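Local coordinates for protein KLLA0E08119p (Kluyveromyces lactis, PDB 3VA7) that is the urea carboxylase part of a longer enzyme and probably makes urea-1-carboxylate from urea, bicarbonate and ATP with the help of biotin, at residues E764-L767 with W768-G771. Sequence-based numbering, arbitrary orientation.
Sequences EAEL and WKVG. With NA (sodium ion), chain K.
The loop after strand 756–762 winds into the short, weakly bonded helix 767–770: Lys-769 N bonds to Glu-766 O at 3.0 Å, and Leu-767 O accepts from Gly-771 N in its carbonyl plane, with a weak second bond from Val-770 N. This one-turn segment belongs to the carboxyltransferase domain of the enzyme, subdomains A and B. The side chains of the turn are joined by an i to i+3 salt bridge. Glu-766 and Lys-769 run side by side in the same direction, and NZ of Lys-769 lies 2.9 Å from OE1 of Glu-766 on its syn side, 22° out of the carboxylate plane; the bond to OE2 is weak. A bend at chi2 (-90°) folds the glutamate back alongside the lysine, whose chain is extended beyond CG. OE1 also accepts from Gly-666 N, and NZ has a weak bond to Lys-664 O, so the buried pair is tied to strand 662–669. Without the carboxylate, as with an alanine here, the buried ammonium of Lys-769 would probably lose its counter-charge and Gly-666 N this acceptor. The lysine's aliphatic part also packs: CG sits 3.6 Å above one face of the Trp-768 ring, toward its rim, while Ala-765 O meets the ring edge at CD1, 3.3 Å away. Apolar contact along the turn comes from Leu-767 CD2, 4.1 Å from Val-770 CB, and Val-770 further touches Ile-665 of strand 662–669. At the other end, Glu-764 reaches outward to the sodium ion, which Asp-845 and a water also bind. With CG anti to the backbone N (chi1 -177°) and the chain extended, its OE2 binds the sodium ion at 2.7 Å.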
# COMPACT_ATOMS: atom_id res chain seq x y z
N GLU A 764 15.36 -12.22 -20.68
CA GLU A 764 14.30 -11.27 -20.49
C GLU A 764 13.04 -11.71 -21.22
O GLU A 764 11.94 -11.72 -20.64
CB GLU A 764 14.74 -9.92 -21.03
CG GLU A 764 13.74 -8.80 -20.82
CD GLU A 764 14.31 -7.45 -21.20
OE1 GLU A 764 13.53 -6.49 -21.26
OE2 GLU A 764 15.55 -7.36 -21.46
N ALA A 765 13.23 -12.09 -22.49
CA ALA A 765 12.17 -12.27 -23.47
C ALA A 765 11.59 -13.65 -23.33
O ALA A 765 10.59 -13.97 -23.99
CB ALA A 765 12.74 -12.11 -24.87
N GLU A 766 12.26 -14.48 -22.53
CA GLU A 766 11.72 -15.78 -22.16
C GLU A 766 10.88 -15.80 -20.85
O GLU A 766 10.13 -16.75 -20.60
CB GLU A 766 12.81 -16.85 -22.13
CG GLU A 766 13.43 -17.03 -23.48
CD GLU A 766 12.70 -18.08 -24.26
OE1 GLU A 766 12.77 -19.25 -23.82
OE2 GLU A 766 12.07 -17.75 -25.28
N LEU A 767 10.99 -14.74 -20.05
CA LEU A 767 10.26 -14.66 -18.76
C LEU A 767 8.74 -14.83 -18.90
O LEU A 767 8.13 -15.37 -18.00
CB LEU A 767 10.59 -13.35 -18.01
CG LEU A 767 11.66 -13.61 -16.95
CD1 LEU A 767 12.07 -12.31 -16.26
CD2 LEU A 767 11.10 -14.58 -15.93
N TRP A 768 8.15 -14.37 -20.01
CA TRP A 768 6.72 -14.54 -20.24
C TRP A 768 6.28 -15.97 -20.13
O TRP A 768 5.19 -16.22 -19.73
CB TRP A 768 6.29 -14.02 -21.59
CG TRP A 768 6.45 -15.02 -22.75
CD1 TRP A 768 7.54 -15.15 -23.58
CD2 TRP A 768 5.50 -16.02 -23.17
NE1 TRP A 768 7.32 -16.18 -24.49
CE2 TRP A 768 6.08 -16.72 -24.27
CE3 TRP A 768 4.22 -16.39 -22.74
CZ2 TRP A 768 5.42 -17.76 -24.95
CZ3 TRP A 768 3.57 -17.44 -23.39
CH2 TRP A 768 4.18 -18.11 -24.50
N LYS A 769 7.14 -16.92 -20.49
CA LYS A 769 6.82 -18.32 -20.35
C LYS A 769 6.58 -18.64 -18.90
O LYS A 769 5.60 -19.34 -18.56
CB LYS A 769 7.91 -19.24 -20.93
CG LYS A 769 7.85 -19.39 -22.46
CD LYS A 769 9.09 -20.09 -23.01
CE LYS A 769 9.06 -20.00 -24.49
NZ LYS A 769 10.39 -20.19 -25.12
N VAL A 770 7.48 -18.12 -18.05
CA VAL A 770 7.42 -18.37 -16.62
C VAL A 770 6.12 -17.82 -16.05
O VAL A 770 5.51 -18.43 -15.17
CB VAL A 770 8.69 -17.84 -15.90
CG1 VAL A 770 8.67 -18.16 -14.41
CG2 VAL A 770 9.90 -18.49 -16.53
N GLY A 771 5.64 -16.72 -16.59
CA GLY A 771 4.28 -16.25 -16.26
C GLY A 771 3.08 -17.11 -16.70
O GLY A 771 1.92 -16.73 -16.50
NA NA K . 17.54 -7.56 -23.31
O HOH W 1 9.24 -12.58 -21.20
O HOH W 2 16.34 -4.92 -22.82